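Local coordinates for extracellular solute-binding protein, family 5 (Chelativorans sp., PDB 6WM6), which binds EDTA and other aminopolycarboxylates in the periplasm, as the solute-binding component that would deliver them to an ABC transporter, at residues A[305-311]-A[456-462]; A[312-318]-A[450-456]; A[445-449]-A[482-486]. All coordinates share one frame. Residue numbers count along the deposited sequence, not the author numbering.

Interaction 1: residues A[305-311]-A[456-462]; sequences NWYFMGL and LHLNYFS. With SO4 (sulfate ion), chain B.
An antiparallel strand pair inside the mixed sheet of a periplasmic binding-protein lobe is formed by 305-311 and 456-462. Their short axes approach to 4.5 Å at 145°, and the register pairs N305 with S462 through to L311 with L456. W306-F461, F308-N459 and G310-H457 are the hydrogen-bonded pairs: W306 N to F461 O 2.9 Å and F461 N to W306 O 3.1 Å; F308 N to N459 O 2.9 Å and N459 N to F308 O 3.2 Å; G310 N to H457 O 2.7 Å and H457 N to G310 O 2.9 Å. On the face of W306 and F308, both with chi1 p, the F308 and F461 rings are flat enough to form an offset stack (centroids 4.5 Å, planes 29°), and W306 completes the aromatic cluster obliquely. N459 ND2 donates to H457 NE2 (3.0 Å), while H457 ND1 is bonded to S410. On the other face, L311 CG meets L456 CD2 at 3.7 Å and M309 CB meets L458 CD2 at 3.8 Å, apolar side chains suited to burial under the covering helices. At the polar end S462 OG donates to N305 OD1 (2.6 Å), and Y460 OH donates to sulfate O3 (2.7 Å), an ion probably from the crystallisation liquor. Strand 524-537 flanks 305-311 and strand 407-410 flanks 456-462; helices 416-429 and 321-330 cover the face carrying Y307, L458, M309 and L311.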
loop_
_atom_site.group_PDB
_atom_site.type_symbol
_atom_site.label_atom_id
_atom_site.label_comp_id
_atom_site.label_asym_id
_atom_site.label_seq_id
_atom_site.Cartn_x
_atom_site.Cartn_y
_atom_site.Cartn_z
ATOM N N ASN A 305 -1.273 4.934 2.958
ATOM C CA ASN A 305 -0.229 4.659 3.926
ATOM C C ASN A 305 -0.485 5.501 5.161
ATOM O O ASN A 305 -0.705 6.718 5.065
ATOM C CB ASN A 305 1.154 5.009 3.364
ATOM C CG ASN A 305 1.567 4.125 2.217
ATOM O OD1 ASN A 305 1.077 3.020 2.081
ATOM N ND2 ASN A 305 2.513 4.602 1.432
ATOM N N TRP A 306 -0.415 4.870 6.330
ATOM C CA TRP A 306 -0.662 5.569 7.600
ATOM C C TRP A 306 0.463 5.300 8.596
ATOM O O TRP A 306 0.860 4.145 8.792
ATOM C CB TRP A 306 -2.035 5.241 8.191
ATOM C CG TRP A 306 -2.369 3.789 8.358
ATOM C CD1 TRP A 306 -2.833 2.949 7.400
ATOM C CD2 TRP A 306 -2.330 3.013 9.578
ATOM N NE1 TRP A 306 -3.063 1.691 7.925
ATOM C CE2 TRP A 306 -2.779 1.716 9.268
ATOM C CE3 TRP A 306 -1.956 3.301 10.896
ATOM C CZ2 TRP A 306 -2.883 0.696 10.226
ATOM C CZ3 TRP A 306 -2.064 2.282 11.845
ATOM C CH2 TRP A 306 -2.526 1.013 11.507
ATOM N N TYR A 307 0.961 6.374 9.205
ATOM C CA TYR A 307 1.977 6.271 10.224
ATOM C C TYR A 307 1.404 5.633 11.479
ATOM O O TYR A 307 0.243 5.871 11.856
ATOM C CB TYR A 307 2.500 7.633 10.629
ATOM C CG TYR A 307 3.431 8.293 9.660
ATOM C CD1 TYR A 307 4.648 7.709 9.332
ATOM C CD2 TYR A 307 3.119 9.522 9.088
ATOM C CE1 TYR A 307 5.502 8.311 8.446
ATOM C CE2 TYR A 307 4.002 10.155 8.210
ATOM C CZ TYR A 307 5.190 9.522 7.910
ATOM O OH TYR A 307 6.061 10.136 7.012
ATOM N N PHE A 308 2.253 4.862 12.156
ATOM C CA PHE A 308 1.909 4.245 13.417
ATOM C C PHE A 308 3.160 4.197 14.283
ATOM O O PHE A 308 4.298 4.281 13.794
ATOM C CB PHE A 308 1.366 2.824 13.224
ATOM C CG PHE A 308 2.374 1.846 12.652
ATOM C CD1 PHE A 308 3.372 1.314 13.441
ATOM C CD2 PHE A 308 2.292 1.421 11.326
ATOM C CE1 PHE A 308 4.295 0.390 12.920
ATOM C CE2 PHE A 308 3.204 0.501 10.818
ATOM C CZ PHE A 308 4.201 -0.006 11.612
ATOM N N MET A 309 2.941 3.991 15.586
ATOM C CA MET A 309 3.985 3.542 16.491
ATOM C C MET A 309 3.577 2.174 17.020
ATOM O O MET A 309 2.521 2.031 17.656
ATOM C CB MET A 309 4.190 4.488 17.659
ATOM C CG MET A 309 5.431 4.095 18.460
ATOM S SD MET A 309 5.701 5.101 19.926
ATOM C CE MET A 309 4.304 4.620 20.940
ATOM N N GLY A 310 4.407 1.171 16.774
ATOM C CA GLY A 310 4.184 -0.145 17.320
ATOM C C GLY A 310 4.963 -0.322 18.614
ATOM O O GLY A 310 6.011 0.291 18.821
ATOM N N LEU A 311 4.432 -1.158 19.492
ATOM C CA LEU A 311 4.984 -1.379 20.820
ATOM C C LEU A 311 5.230 -2.878 20.971
ATOM O O LEU A 311 4.375 -3.691 20.625
ATOM C CB LEU A 311 4.040 -0.863 21.913
ATOM C CG LEU A 311 3.674 0.615 21.808
ATOM C CD1 LEU A 311 2.429 0.811 20.951
ATOM C CD2 LEU A 311 3.450 1.224 23.197
ATOM N N LEU A 456 9.895 0.256 20.721
ATOM C CA LEU A 456 8.922 1.062 20.004
ATOM C C LEU A 456 9.423 1.190 18.573
ATOM O O LEU A 456 10.630 1.207 18.322
ATOM C CB LEU A 456 8.819 2.460 20.623
ATOM C CG LEU A 456 8.448 2.516 22.114
ATOM C CD1 LEU A 456 8.623 3.955 22.635
ATOM C CD2 LEU A 456 7.037 2.057 22.335
ATOM N N HIS A 457 8.495 1.249 17.623
ATOM C CA HIS A 457 8.872 1.327 16.205
ATOM C C HIS A 457 7.888 2.211 15.452
ATOM O O HIS A 457 6.681 1.968 15.504
ATOM C CB HIS A 457 8.906 -0.069 15.568
ATOM C CG HIS A 457 9.345 -0.092 14.138
ATOM N ND1 HIS A 457 10.651 0.086 13.767
ATOM C CD2 HIS A 457 8.642 -0.249 12.989
ATOM C CE1 HIS A 457 10.748 0.008 12.447
ATOM N NE2 HIS A 457 9.545 -0.209 11.952
ATOM N N LEU A 458 8.403 3.243 14.768
ATOM C CA LEU A 458 7.595 4.130 13.942
ATOM C C LEU A 458 7.753 3.738 12.488
ATOM O O LEU A 458 8.866 3.639 11.987
ATOM C CB LEU A 458 8.062 5.577 14.104
ATOM C CG LEU A 458 7.729 6.315 15.371
ATOM C CD1 LEU A 458 8.594 7.562 15.487
ATOM C CD2 LEU A 458 6.264 6.707 15.375
ATOM N N ASN A 459 6.637 3.517 11.816
ATOM C CA ASN A 459 6.657 3.117 10.400
ATOM C C ASN A 459 5.262 3.412 9.845
ATOM O O ASN A 459 4.487 4.166 10.448
ATOM C CB ASN A 459 7.086 1.640 10.295
ATOM C CG ASN A 459 7.802 1.299 9.010
ATOM O OD1 ASN A 459 7.459 1.781 7.927
ATOM N ND2 ASN A 459 8.803 0.431 9.121
ATOM N N TYR A 460 4.946 2.825 8.691
ATOM C CA TYR A 460 3.614 2.967 8.124
ATOM C C TYR A 460 3.100 1.614 7.637
ATOM O O TYR A 460 3.887 0.739 7.262
ATOM C CB TYR A 460 3.552 4.001 6.974
ATOM C CG TYR A 460 4.318 3.611 5.718
ATOM C CD1 TYR A 460 3.733 2.829 4.715
ATOM C CD2 TYR A 460 5.632 4.000 5.536
ATOM C CE1 TYR A 460 4.443 2.464 3.580
ATOM C CE2 TYR A 460 6.340 3.638 4.393
ATOM C CZ TYR A 460 5.732 2.868 3.438
ATOM O OH TYR A 460 6.459 2.495 2.302
ATOM N N PHE A 461 1.783 1.459 7.652
ATOM C CA PHE A 461 1.096 0.363 6.983
ATOM C C PHE A 461 0.370 0.916 5.763
ATOM O O PHE A 461 -0.086 2.053 5.758
ATOM C CB PHE A 461 0.066 -0.287 7.916
ATOM C CG PHE A 461 0.633 -1.323 8.847
ATOM C CD1 PHE A 461 1.406 -2.344 8.362
ATOM C CD2 PHE A 461 0.383 -1.275 10.214
ATOM C CE1 PHE A 461 1.913 -3.314 9.217
ATOM C CE2 PHE A 461 0.911 -2.238 11.060
ATOM C CZ PHE A 461 1.664 -3.245 10.557
ATOM N N SER A 462 0.178 0.075 4.756
ATOM C CA SER A 462 -0.533 0.439 3.526
ATOM C C SER A 462 -1.923 -0.196 3.595
ATOM O O SER A 462 -2.065 -1.428 3.533
ATOM C CB SER A 462 0.213 -0.102 2.298
ATOM O OG SER A 462 1.515 0.421 2.211
HETATM S S SO4 B . 6.159 -0.046 -0.538
HETATM O O1 SO4 B . 5.441 -0.040 -1.815
HETATM O O2 SO4 B . 7.482 0.522 -0.733
HETATM O O3 SO4 B . 5.404 0.760 0.461
HETATM O O4 SO4 B . 6.279 -1.423 -0.071
#

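Interaction 2: residues A[312-318]-A[450-456]; sequences NSKAGPM and LSGNFDL
N312 lays its CB over the face of the F454 ring, a CH-pi contact with CB 4.0 Å from the ring centroid and 26° off the normal. Its t rotamer (chi1 -174°) also carries the amide to the backbone of 450-456: ND2 donates to F454 O at 2.9 Å, almost linearly, and to S451 O at 2.8 Å. The main chain adds N312 N to D455 O at 2.9 Å. Meanwhile N312 OD1 accepts from K314 N at 3.0 Å, making an Asx turn, and weakly from A315 N at 3.2 Å. Asparagine suits the place because one short amide both accepts from its own turn and donates to the facing loop.

Nearest CA pairs are N312-D455 (5.0 Å) and A315-S451 (5.9 Å). G316 has phi 80° and psi -171°, where a CB would clash with D455 OD1 and P317 CD; glycine avoids both and lets P317 CD lie 3.3 Å from D455 OD1. A water bridges the segments, donating to A315 O (2.8 Å) and D455 OD1 (2.7 Å) and accepting from M318 N (2.9 Å). The other carboxylate oxygen, D455 OD2, forms a salt bridge with R408. M318 CG reaches L456 CD2 at 4.1 Å, and at the exposed edge of the contact K314 CD lies 3.4 Å from S451 OG.

The contact thus joins the loop leaving strand 305-311 to the one entering strand 456-462, with P317 and M318 packed between strand 407-410 and helix 321-330.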
loop_
_atom_site.group_PDB
_atom_site.type_symbol
_atom_site.label_atom_id
_atom_site.label_comp_id
_atom_site.label_asym_id
_atom_site.label_seq_id
_atom_site.Cartn_x
_atom_site.Cartn_y
_atom_site.Cartn_z
ATOM N N ASN A 312 6.411 -3.230 21.472
ATOM C CA ASN A 312 6.813 -4.637 21.519
ATOM C C ASN A 312 6.135 -5.327 22.703
ATOM O O ASN A 312 6.644 -5.346 23.818
ATOM C CB ASN A 312 8.320 -4.713 21.636
ATOM C CG ASN A 312 8.828 -6.119 21.549
ATOM O OD1 ASN A 312 8.045 -7.064 21.566
ATOM N ND2 ASN A 312 10.134 -6.258 21.424
ATOM N N SER A 313 4.978 -5.938 22.454
ATOM C CA SER A 313 4.254 -6.630 23.515
ATOM C C SER A 313 4.849 -8.000 23.802
ATOM O O SER A 313 4.426 -8.637 24.784
ATOM C CB SER A 313 2.772 -6.787 23.189
ATOM O OG SER A 313 2.539 -7.820 22.238
ATOM N N LYS A 314 5.789 -8.459 22.972
ATOM C CA LYS A 314 6.336 -9.809 23.139
ATOM C C LYS A 314 7.464 -9.855 24.152
ATOM O O LYS A 314 7.673 -10.903 24.789
ATOM C CB LYS A 314 6.872 -10.340 21.814
ATOM C CG LYS A 314 5.835 -10.509 20.728
ATOM C CD LYS A 314 6.507 -11.030 19.459
ATOM C CE LYS A 314 5.646 -10.815 18.239
ATOM N NZ LYS A 314 6.301 -11.366 17.020
ATOM N N ALA A 315 8.219 -8.774 24.313
ATOM C CA ALA A 315 9.429 -8.820 25.117
ATOM C C ALA A 315 9.888 -7.423 25.469
ATOM O O ALA A 315 9.561 -6.454 24.786
ATOM C CB ALA A 315 10.538 -9.579 24.378
ATOM N N GLY A 316 10.669 -7.331 26.531
ATOM C CA GLY A 316 11.178 -6.059 26.981
ATOM C C GLY A 316 10.149 -5.285 27.777
ATOM O O GLY A 316 9.075 -5.795 28.111
ATOM N N PRO A 317 10.458 -4.022 28.085
ATOM C CA PRO A 317 9.566 -3.239 28.961
ATOM C C PRO A 317 8.133 -3.146 28.452
ATOM O O PRO A 317 7.191 -3.123 29.260
ATOM C CB PRO A 317 10.224 -1.853 29.006
ATOM C CG PRO A 317 11.661 -2.104 28.663
ATOM C CD PRO A 317 11.704 -3.300 27.758
ATOM N N MET A 318 7.940 -3.063 27.140
ATOM C CA MET A 318 6.593 -2.941 26.577
ATOM C C MET A 318 5.792 -4.229 26.612
ATOM O O MET A 318 4.634 -4.226 26.180
ATOM C CB MET A 318 6.673 -2.382 25.168
ATOM C CG MET A 318 7.236 -0.974 25.118
ATOM S SD MET A 318 6.185 0.192 26.059
ATOM C CE MET A 318 7.434 1.407 26.399
ATOM N N LEU A 450 12.984 -7.756 15.487
ATOM C CA LEU A 450 13.060 -8.978 16.272
ATOM C C LEU A 450 12.438 -8.714 17.638
ATOM O O LEU A 450 12.469 -7.587 18.139
ATOM C CB LEU A 450 14.510 -9.406 16.497
ATOM C CG LEU A 450 15.327 -9.665 15.236
ATOM C CD1 LEU A 450 16.804 -9.746 15.608
ATOM C CD2 LEU A 450 14.876 -10.927 14.543
ATOM N N SER A 451 11.919 -9.775 18.265
ATOM C CA SER A 451 11.388 -9.605 19.615
ATOM C C SER A 451 12.416 -8.959 20.526
ATOM O O SER A 451 12.051 -8.251 21.473
ATOM C CB SER A 451 10.954 -10.940 20.196
ATOM O OG SER A 451 9.874 -11.486 19.484
ATOM N N GLY A 452 13.696 -9.204 20.277
ATOM C CA GLY A 452 14.751 -8.706 21.110
ATOM C C GLY A 452 15.451 -7.427 20.743
ATOM O O GLY A 452 16.340 -7.022 21.495
ATOM N N ASN A 453 15.079 -6.740 19.636
ATOM C CA ASN A 453 15.872 -5.609 19.167
ATOM C C ASN A 453 15.160 -4.263 19.129
ATOM O O ASN A 453 15.714 -3.289 18.609
ATOM C CB ASN A 453 16.543 -5.905 17.815
ATOM C CG ASN A 453 15.575 -5.875 16.646
ATOM O OD1 ASN A 453 14.368 -5.643 16.796
ATOM N ND2 ASN A 453 16.104 -6.103 15.447
ATOM N N PHE A 454 13.952 -4.156 19.682
ATOM C CA PHE A 454 13.256 -2.871 19.716
ATOM C C PHE A 454 12.255 -2.881 20.861
ATOM O O PHE A 454 11.811 -3.929 21.323
ATOM C CB PHE A 454 12.512 -2.560 18.393
ATOM C CG PHE A 454 11.202 -3.292 18.246
ATOM C CD1 PHE A 454 11.183 -4.648 17.983
ATOM C CD2 PHE A 454 10.006 -2.635 18.391
ATOM C CE1 PHE A 454 10.001 -5.341 17.852
ATOM C CE2 PHE A 454 8.798 -3.314 18.269
ATOM C CZ PHE A 454 8.792 -4.664 17.995
ATOM N N ASP A 455 11.860 -1.687 21.287
ATOM C CA ASP A 455 10.719 -1.513 22.177
ATOM C C ASP A 455 9.574 -0.764 21.531
ATOM O O ASP A 455 8.405 -1.116 21.749
ATOM C CB ASP A 455 11.185 -0.777 23.440
ATOM C CG ASP A 455 12.320 -1.483 24.136
ATOM O OD1 ASP A 455 12.138 -2.672 24.499
ATOM O OD2 ASP A 455 13.431 -0.917 24.270
ATOM N N LEU A 456 9.895 0.256 20.721
ATOM C CA LEU A 456 8.922 1.062 20.004
ATOM C C LEU A 456 9.423 1.190 18.573
ATOM O O LEU A 456 10.630 1.207 18.322
ATOM C CB LEU A 456 8.819 2.460 20.623
ATOM C CG LEU A 456 8.448 2.516 22.114
ATOM C CD1 LEU A 456 8.623 3.955 22.635
ATOM C CD2 LEU A 456 7.037 2.057 22.335
HETATM O O HOH W 1 9.648 -3.670 24.914
#

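Interaction 3: residues A[445-449]-A[482-486]; sequences TADYL and NYFGF
Y483 carries most of this small surface contact, in which two loops meet through side chains with no hydrogen bond between them. Its chi1 of -55° (m) sends the ring toward 445-449, where A446 CB sits off-centre over it, 4.1 Å from the centroid and 30° off the ring normal, a CH-pi contact. The same methyl is 3.7 Å from Y483 CZ, and A446 O is 3.5 Å from Y483 CE1. Alanine is small enough to let the broad ring come this close, and tyrosine offers it a flat apolar surface. L449, with chi1 m and chi2 t, turns CD1 to the notch between Y483 and F484, 3.9 Å from Y483 CB and 4.2 Å from F484 CE1. Its compact branched end suits contact with both. F484, also m, starts sideways but swings its ring to meet L449.

Each loop is braced internally. In 445-449, Y448 N donates to T445 O and L449 N to A446 O, both at 3.1 Å, two overlapping tight turns that set A446 and L449 on the same side. In 482-486, N482 OD1 accepts from F486 N (3.0 Å) and weakly from G485 N (3.2 Å), while N482 ND2 donates to F486 O (2.9 Å). G485 takes phi 91° and psi 29°, where a side chain would crowd the preceding carbonyl.

The contact joins the loop between strands 436-439 and 456-462 to the loop between helices 467-474 and 489-499. Beneath them, H457 of strand 456-462 touches both L449 and F484, N459 touches A446, and L524 of strand 524-537 touches F484 and F486.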
loop_
_atom_site.group_PDB
_atom_site.type_symbol
_atom_site.label_atom_id
_atom_site.label_comp_id
_atom_site.label_asym_id
_atom_site.label_seq_id
_atom_site.Cartn_x
_atom_site.Cartn_y
_atom_site.Cartn_z
ATOM N N THR A 445 14.349 -1.464 9.504
ATOM C CA THR A 445 13.119 -1.705 8.772
ATOM C C THR A 445 12.254 -2.732 9.494
ATOM O O THR A 445 12.704 -3.454 10.390
ATOM C CB THR A 445 13.428 -2.231 7.376
ATOM O OG1 THR A 445 14.179 -3.444 7.501
ATOM C CG2 THR A 445 14.228 -1.205 6.570
ATOM N N ALA A 446 10.976 -2.765 9.115
ATOM C CA ALA A 446 10.056 -3.730 9.706
ATOM C C ALA A 446 10.519 -5.167 9.472
ATOM O O ALA A 446 10.409 -6.009 10.375
ATOM C CB ALA A 446 8.659 -3.515 9.125
ATOM N N ASP A 447 11.038 -5.462 8.276
ATOM C CA ASP A 447 11.500 -6.813 7.961
ATOM C C ASP A 447 12.544 -7.301 8.959
ATOM O O ASP A 447 12.667 -8.520 9.199
ATOM C CB ASP A 447 12.130 -6.832 6.563
ATOM C CG ASP A 447 11.117 -7.070 5.461
ATOM O OD1 ASP A 447 9.931 -7.317 5.772
ATOM O OD2 ASP A 447 11.517 -7.016 4.276
ATOM N N TYR A 448 13.326 -6.389 9.521
ATOM C CA TYR A 448 14.432 -6.754 10.402
ATOM C C TYR A 448 14.068 -6.651 11.887
ATOM O O TYR A 448 14.929 -6.906 12.736
ATOM C CB TYR A 448 15.651 -5.898 10.092
ATOM C CG TYR A 448 16.246 -6.182 8.717
ATOM C CD1 TYR A 448 16.212 -7.462 8.180
ATOM C CD2 TYR A 448 16.829 -5.171 7.965
ATOM C CE1 TYR A 448 16.746 -7.735 6.935
ATOM C CE2 TYR A 448 17.366 -5.434 6.712
ATOM C CZ TYR A 448 17.320 -6.721 6.207
ATOM O OH TYR A 448 17.848 -6.999 4.969
ATOM N N LEU A 449 12.823 -6.330 12.224
ATOM C CA LEU A 449 12.431 -6.313 13.628
ATOM C C LEU A 449 12.551 -7.707 14.230
ATOM O O LEU A 449 12.241 -8.720 13.587
ATOM C CB LEU A 449 10.988 -5.824 13.786
ATOM C CG LEU A 449 10.728 -4.354 13.491
ATOM C CD1 LEU A 449 9.227 -4.088 13.414
ATOM C CD2 LEU A 449 11.376 -3.461 14.535
ATOM N N ASN A 482 2.598 -9.233 11.755
ATOM C CA ASN A 482 2.194 -9.107 13.167
ATOM C C ASN A 482 3.465 -8.896 13.985
ATOM O O ASN A 482 3.925 -9.758 14.734
ATOM C CB ASN A 482 1.419 -10.319 13.667
ATOM C CG ASN A 482 0.884 -10.150 15.078
ATOM O OD1 ASN A 482 1.049 -9.111 15.728
ATOM N ND2 ASN A 482 0.210 -11.181 15.558
ATOM N N TYR A 483 4.043 -7.707 13.826
ATOM C CA TYR A 483 5.320 -7.392 14.460
ATOM C C TYR A 483 5.215 -7.123 15.946
ATOM O O TYR A 483 6.200 -7.267 16.663
ATOM C CB TYR A 483 5.904 -6.138 13.807
ATOM C CG TYR A 483 6.064 -6.215 12.313
ATOM C CD1 TYR A 483 6.940 -7.128 11.756
ATOM C CD2 TYR A 483 5.364 -5.378 11.470
ATOM C CE1 TYR A 483 7.112 -7.211 10.382
ATOM C CE2 TYR A 483 5.526 -5.456 10.085
ATOM C CZ TYR A 483 6.402 -6.380 9.565
ATOM O OH TYR A 483 6.585 -6.485 8.192
ATOM N N PHE A 484 4.040 -6.729 16.422
ATOM C CA PHE A 484 3.895 -6.185 17.770
ATOM C C PHE A 484 3.180 -7.130 18.713
ATOM O O PHE A 484 2.977 -6.784 19.876
ATOM C CB PHE A 484 3.270 -4.791 17.683
ATOM C CG PHE A 484 3.985 -3.947 16.656
ATOM C CD1 PHE A 484 5.316 -3.681 16.821
ATOM C CD2 PHE A 484 3.347 -3.526 15.504
ATOM C CE1 PHE A 484 6.031 -2.980 15.869
ATOM C CE2 PHE A 484 4.040 -2.796 14.538
ATOM C CZ PHE A 484 5.405 -2.542 14.733
ATOM N N GLY A 485 2.853 -8.340 18.256
ATOM C CA GLY A 485 2.496 -9.405 19.165
ATOM C C GLY A 485 1.030 -9.551 19.513
ATOM O O GLY A 485 0.718 -10.037 20.596
ATOM N N PHE A 486 0.120 -9.164 18.618
ATOM C CA PHE A 486 -1.292 -9.463 18.842
ATOM C C PHE A 486 -1.450 -10.972 18.918
ATOM O O PHE A 486 -0.824 -11.727 18.164
ATOM C CB PHE A 486 -2.174 -8.859 17.747
ATOM C CG PHE A 486 -2.247 -7.354 17.806
ATOM C CD1 PHE A 486 -3.122 -6.715 18.666
ATOM C CD2 PHE A 486 -1.415 -6.595 17.022
ATOM C CE1 PHE A 486 -3.169 -5.333 18.736
ATOM C CE2 PHE A 486 -1.450 -5.218 17.080
ATOM C CZ PHE A 486 -2.332 -4.593 17.951
#

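The three contacts lie on the same side of the chain's centre. Interaction 1 is the strand pairing within the sheet; interaction 2, about 15 Å away between centres, shares L456 with it and extends the pair at the end where 305-311 leaves and 456-462 enters. Interaction 3, about 10 Å from each of the others, lies over the face that carries F308 and H457. Its segments alternate with theirs along the chain: 305-311, 312-318, 445-449, 450-456, 456-462, then 482-486. F484 ties them together, packing on F308, G310 and L311 while its carbonyl meets S313 OG. One buried strand pair is thus extended by a partly buried loop contact and a surface loop contact.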